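PDB 2IG6: NimC/NimA family protein from Clostridium acetobutylicum, which binds flavin mononucleotide and probably acts as a flavin-dependent oxidoreductase related to pyridoxamine 5'-phosphate oxidase. Local coordinates for residues 26-30 against 84-90; 33-37 against 78-82. One frame throughout, in Å; residues are numbered along the deposited sequence.

Contact 1: residues 26-30 against 84-90; sequences FLKEC and NKKGQWI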
loop_
_atom_site.group_PDB
_atom_site.type_symbol
_atom_site.label_atom_id
_atom_site.label_comp_id
_atom_site.label_asym_id
_atom_site.label_seq_id
_atom_site.Cartn_x
_atom_site.Cartn_y
_atom_site.Cartn_z
ATOM N N PHE A 26 8.084 1.869 -14.543
ATOM C CA PHE A 26 6.831 2.352 -13.998
ATOM C C PHE A 26 6.986 2.812 -12.541
ATOM O O PHE A 26 6.469 3.874 -12.162
ATOM C CB PHE A 26 5.694 1.328 -14.148
ATOM C CG PHE A 26 4.344 1.934 -13.844
ATOM C CD1 PHE A 26 3.638 2.590 -14.831
ATOM C CD2 PHE A 26 3.859 1.944 -12.554
ATOM C CE1 PHE A 26 2.425 3.211 -14.542
ATOM C CE2 PHE A 26 2.642 2.559 -12.255
ATOM C CZ PHE A 26 1.939 3.184 -13.241
ATOM N N LEU A 27 7.702 2.038 -11.729
ATOM C CA LEU A 27 7.936 2.418 -10.331
ATOM C C LEU A 27 8.723 3.718 -10.214
ATOM O O LEU A 27 8.448 4.522 -9.327
ATOM C CB LEU A 27 8.627 1.292 -9.553
ATOM C CG LEU A 27 7.697 0.094 -9.266
ATOM C CD1 LEU A 27 8.445 -1.080 -8.645
ATOM C CD2 LEU A 27 6.522 0.495 -8.380
ATOM N N LYS A 28 9.692 3.928 -11.118
ATOM C CA LYS A 28 10.349 5.229 -11.239
ATOM C C LYS A 28 9.384 6.370 -11.568
ATOM O O LYS A 28 9.512 7.445 -11.006
ATOM C CB LYS A 28 11.515 5.149 -12.242
ATOM C CG LYS A 28 12.670 4.373 -11.685
ATOM C CD LYS A 28 13.852 4.378 -12.625
ATOM C CE LYS A 28 15.043 3.729 -11.982
ATOM N NZ LYS A 28 16.269 4.195 -12.656
ATOM N N GLU A 29 8.396 6.133 -12.426
ATOM C CA GLU A 29 7.373 7.129 -12.727
ATOM C C GLU A 29 6.532 7.449 -11.498
ATOM O O GLU A 29 6.117 8.597 -11.316
ATOM C CB GLU A 29 6.422 6.659 -13.840
ATOM C CG GLU A 29 7.032 6.518 -15.215
ATOM C CD GLU A 29 6.072 5.888 -16.240
ATOM O OE1 GLU A 29 4.834 5.989 -16.055
ATOM O OE2 GLU A 29 6.554 5.289 -17.237
ATOM N N CYS A 30 6.247 6.429 -10.686
ATOM C CA CYS A 30 5.436 6.601 -9.477
ATOM C C CYS A 30 6.209 7.437 -8.462
ATOM O O CYS A 30 5.627 8.280 -7.798
ATOM C CB CYS A 30 5.066 5.248 -8.869
ATOM S SG CYS A 30 3.944 4.332 -9.878
ATOM N N ASN A 84 1.105 6.931 -10.904
ATOM C CA ASN A 84 1.903 7.987 -11.526
ATOM C C ASN A 84 1.043 9.239 -11.721
ATOM O O ASN A 84 -0.096 9.255 -11.307
ATOM C CB ASN A 84 2.567 7.503 -12.807
ATOM C CG ASN A 84 1.599 7.232 -13.941
ATOM O OD1 ASN A 84 0.429 7.608 -13.903
ATOM N ND2 ASN A 84 2.114 6.581 -14.990
ATOM N N LYS A 85 1.597 10.281 -12.337
ATOM C CA LYS A 85 0.914 11.583 -12.413
ATOM C C LYS A 85 -0.323 11.569 -13.302
ATOM O O LYS A 85 -1.244 12.373 -13.107
ATOM C CB LYS A 85 1.903 12.669 -12.857
ATOM C CG LYS A 85 2.963 12.928 -11.808
ATOM N N LYS A 86 -0.370 10.625 -14.235
ATOM C CA LYS A 86 -1.517 10.440 -15.108
ATOM C C LYS A 86 -2.623 9.600 -14.472
ATOM O O LYS A 86 -3.630 9.310 -15.119
ATOM C CB LYS A 86 -1.070 9.755 -16.415
ATOM C CG LYS A 86 0.063 10.452 -17.157
ATOM N N GLY A 87 -2.438 9.141 -13.238
ATOM C CA GLY A 87 -3.445 8.285 -12.602
ATOM C C GLY A 87 -3.374 6.801 -12.981
ATOM O O GLY A 87 -4.254 6.024 -12.629
ATOM N N GLN A 88 -2.344 6.391 -13.702
ATOM C CA GLN A 88 -2.144 4.971 -13.972
ATOM C C GLN A 88 -1.570 4.352 -12.714
ATOM O O GLN A 88 -0.838 5.009 -11.962
ATOM C CB GLN A 88 -1.153 4.747 -15.098
ATOM C CG GLN A 88 -1.468 5.377 -16.428
ATOM C CD GLN A 88 -0.381 5.035 -17.432
ATOM O OE1 GLN A 88 0.795 5.372 -17.233
ATOM N NE2 GLN A 88 -0.751 4.322 -18.491
ATOM N N TRP A 89 -1.897 3.092 -12.464
ATOM C CA TRP A 89 -1.386 2.448 -11.268
ATOM C C TRP A 89 -0.917 1.020 -11.513
ATOM O O TRP A 89 -1.303 0.376 -12.488
ATOM C CB TRP A 89 -2.405 2.533 -10.140
ATOM C CG TRP A 89 -3.593 1.665 -10.260
ATOM C CD1 TRP A 89 -3.776 0.449 -9.675
ATOM C CD2 TRP A 89 -4.795 1.970 -10.942
ATOM N NE1 TRP A 89 -5.014 -0.035 -9.974
ATOM C CE2 TRP A 89 -5.666 0.879 -10.756
ATOM C CE3 TRP A 89 -5.221 3.059 -11.706
ATOM C CZ2 TRP A 89 -6.938 0.840 -11.301
ATOM C CZ3 TRP A 89 -6.498 3.027 -12.254
ATOM C CH2 TRP A 89 -7.339 1.919 -12.047
ATOM N N ILE A 90 -0.042 0.560 -10.638
ATOM C CA ILE A 90 0.526 -0.773 -10.745
ATOM C C ILE A 90 0.125 -1.627 -9.549
ATOM O O ILE A 90 -0.082 -1.124 -8.431
ATOM C CB ILE A 90 2.072 -0.711 -10.857
ATOM C CG1 ILE A 90 2.676 -2.095 -11.147
ATOM C CG2 ILE A 90 2.710 -0.093 -9.597
ATOM C CD1 ILE A 90 4.083 -2.020 -11.634
HETATM O O HOH W 1 4.622 10.302 -12.847
HETATM O O HOH W 2 3.412 4.518 -17.976
#

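Contact 2: residues 33-37 against 78-82; sequences FYLAT and VEISG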
loop_
_atom_site.group_PDB
_atom_site.type_symbol
_atom_site.label_atom_id
_atom_site.label_comp_id
_atom_site.label_asym_id
_atom_site.label_seq_id
_atom_site.Cartn_x
_atom_site.Cartn_y
_atom_site.Cartn_z
ATOM N N PHE A 33 6.134 4.463 -3.801
ATOM C CA PHE A 33 5.246 3.354 -3.971
ATOM C C PHE A 33 5.043 2.710 -2.598
ATOM O O PHE A 33 5.676 3.097 -1.607
ATOM C CB PHE A 33 5.732 2.372 -5.043
ATOM C CG PHE A 33 7.117 1.851 -4.801
ATOM C CD1 PHE A 33 8.213 2.499 -5.340
ATOM C CD2 PHE A 33 7.314 0.693 -4.044
ATOM C CE1 PHE A 33 9.516 2.006 -5.117
ATOM C CE2 PHE A 33 8.600 0.192 -3.825
ATOM C CZ PHE A 33 9.695 0.840 -4.367
ATOM N N TYR A 34 4.090 1.793 -2.526
ATOM C CA TYR A 34 3.667 1.228 -1.253
ATOM C C TYR A 34 3.921 -0.274 -1.212
ATOM O O TYR A 34 3.453 -1.013 -2.070
ATOM C CB TYR A 34 2.211 1.591 -0.978
ATOM C CG TYR A 34 2.118 3.087 -0.769
ATOM C CD1 TYR A 34 2.088 3.969 -1.843
ATOM C CD2 TYR A 34 2.130 3.619 0.513
ATOM C CE1 TYR A 34 2.044 5.335 -1.636
ATOM C CE2 TYR A 34 2.079 4.961 0.725
ATOM C CZ TYR A 34 2.034 5.826 -0.350
ATOM O OH TYR A 34 2.010 7.187 -0.101
ATOM N N LEU A 35 4.662 -0.692 -0.188
ATOM C CA LEU A 35 5.081 -2.079 -0.021
ATOM C C LEU A 35 4.245 -2.734 1.069
ATOM O O LEU A 35 4.230 -2.262 2.229
ATOM C CB LEU A 35 6.540 -2.135 0.396
ATOM C CG LEU A 35 7.056 -3.532 0.760
ATOM C CD1 LEU A 35 7.050 -4.410 -0.443
ATOM C CD2 LEU A 35 8.449 -3.432 1.380
ATOM N N ALA A 36 3.495 -3.759 0.682
ATOM C CA ALA A 36 2.681 -4.499 1.633
ATOM C C ALA A 36 3.333 -5.834 1.989
ATOM O O ALA A 36 3.771 -6.588 1.115
ATOM C CB ALA A 36 1.276 -4.728 1.091
ATOM N N THR A 37 3.400 -6.087 3.297
ATOM C CA THR A 37 3.858 -7.334 3.883
ATOM C C THR A 37 2.778 -7.829 4.851
ATOM O O THR A 37 1.742 -7.196 5.017
ATOM C CB THR A 37 5.155 -7.116 4.704
ATOM O OG1 THR A 37 4.912 -6.074 5.658
ATOM C CG2 THR A 37 6.269 -6.655 3.817
ATOM N N VAL A 78 5.095 -10.543 -0.917
ATOM C CA VAL A 78 4.764 -9.138 -0.815
ATOM C C VAL A 78 3.860 -8.693 -1.959
ATOM O O VAL A 78 3.681 -9.411 -2.942
ATOM C CB VAL A 78 6.057 -8.276 -0.820
ATOM C CG1 VAL A 78 7.003 -8.741 0.258
ATOM C CG2 VAL A 78 6.745 -8.308 -2.211
ATOM N N GLU A 79 3.282 -7.500 -1.825
ATOM C CA GLU A 79 2.677 -6.824 -2.970
ATOM C C GLU A 79 3.051 -5.344 -2.934
ATOM O O GLU A 79 3.144 -4.749 -1.861
ATOM C CB GLU A 79 1.163 -7.076 -3.031
ATOM C CG GLU A 79 0.479 -6.546 -4.307
ATOM C CD GLU A 79 -0.899 -7.159 -4.551
ATOM O OE1 GLU A 79 -0.975 -8.249 -5.176
ATOM O OE2 GLU A 79 -1.913 -6.566 -4.113
ATOM N N ILE A 80 3.286 -4.768 -4.116
ATOM C CA ILE A 80 3.553 -3.347 -4.268
ATOM C C ILE A 80 2.451 -2.685 -5.086
ATOM O O ILE A 80 1.983 -3.242 -6.084
ATOM C CB ILE A 80 4.926 -3.136 -4.949
ATOM C CG1 ILE A 80 6.052 -3.476 -3.940
ATOM C CG2 ILE A 80 5.053 -1.720 -5.487
ATOM C CD1 ILE A 80 7.445 -3.393 -4.487
ATOM N N SER A 81 2.030 -1.486 -4.680
ATOM C CA SER A 81 1.178 -0.673 -5.518
ATOM C C SER A 81 1.631 0.779 -5.498
ATOM O O SER A 81 2.306 1.236 -4.566
ATOM C CB SER A 81 -0.289 -0.825 -5.102
ATOM O OG SER A 81 -1.134 -0.107 -5.985
ATOM N N GLY A 82 1.347 1.479 -6.593
ATOM C CA GLY A 82 1.690 2.866 -6.718
ATOM C C GLY A 82 1.008 3.475 -7.930
ATOM O O GLY A 82 0.445 2.742 -8.745
#

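Contact 1: residues 26-30 against 84-90
Phe26, on the last turns of helix 13-30, lays its ring against Ile90 and the turn that precedes it. The ring atom CE2 lies 3.6 Å from CB of Ile90, while Gln88 O stands at the ring edge, 3.6 Å from CZ. CG of Phe26 is anti to the backbone N (chi1 -168°), which carries the ring off the helix toward the strand. Leu27 extends this apolar patch by setting CD2 4.0 Å from CG2 of Ile90.

Beside the ring, Glu29 and Asn84 run side by side in the same direction, with carboxylate and amide planes only 16° apart. Asn84 ND2 donates to Glu29 OE1 at 3.0 Å, the oxygen being met nearly along its C-O axis. The second donation of that nitrogen, to Gln88 OE1 at 2.9 Å, falls on a lone pair in the carbonyl plane. Both acceptors are near the plane of the Asn84 amide, so the pair fixes its rotation. A water donating to Glu29 OE1 and Gln88 OE1 closes the ring of polar atoms.

What positions Asn84 is its own turn. Residues 84-87 form a type I beta turn closed by Gly87 N on Asn84 O, and Asn84 OD1 accepts from Gln88 N at 3.0 Å, the donor standing above the carbonyl plane. A weak bond from Lys86 N reaches the same oxygen, in the manner of an Asx turn. Further out, Gln88 NE2 bonds Ser140 OG, and Ile138 of strand 126-139 touches both Phe26 and Ile90. With both ends of its amide engaged, the buried Asn84 links the hairpin turn to the helix, and the carboxylate it meets would probably polarise the N-H that points at it.

Contact 2: residues 33-37 against 78-82
Tyr34 meets Ser81 O at the edge of its ring, in plane, and its ring stacks with Tyr34 of the second subunit. The Phe33 ring has Ile80 CG2 3.6 Å from CD2, placed obliquely to it, and also packs on Phe48. These rings project from opposite faces of an antiparallel pair in the split beta-barrel of the FMN-binding pyridoxamine 5'-phosphate oxidase family; the two strand segments run at 159° to each other.

Tyr34 with Ser81 and Ala36 with Glu79 are hydrogen-bonded pairs, flanking the non-hydrogen-bonded pair Leu35 with Ile80. Tyr34 N reaches Ser81 O at 2.8 Å, and Ala36 N reaches Glu79 O at the same distance, each nearly along the C=O axis.

On the Leu35 face, CG anti to the backbone N (chi1 173°) lets CD1 lean across to Ile80 CG1 at 3.8 Å. The other face, with Tyr34, Ala36, Glu79 and Ser81, meets the second subunit: the Glu79 carboxylate bridges Arg44 of that subunit and Arg91 of its own chain, and also accepts from Thr93 OG1. Between the paired strands, Ile80 CA makes a CA-H...O contact with Tyr34 O at 3.2 Å.

In the fold
Contact 2 is nested inside the chain loop closed by contact 1, and their centres lie 13 Å apart. Strands 77-83 and 89-98 are consecutive neighbours in one sheet, joined by the turn of contact 1: Ile90 N lies 2.9 Å from Gly82 O, and Ile90 O lies 2.9 Å from Ser81 OG, both probable hydrogen bonds. Helix 13-30 leads into strand 33-39, and Cys30 SG packs 3.6 Å from Gly82 C. The FMN is nearer contact 2, about 6 Å from the Phe33 side chain against about 10 Å from that of Leu27. Thr37 OG1, itself bonded to Gln71 OE1, and Leu35 O both accept from the FMN-binding Arg46, connecting contact 2 directly to the pocket.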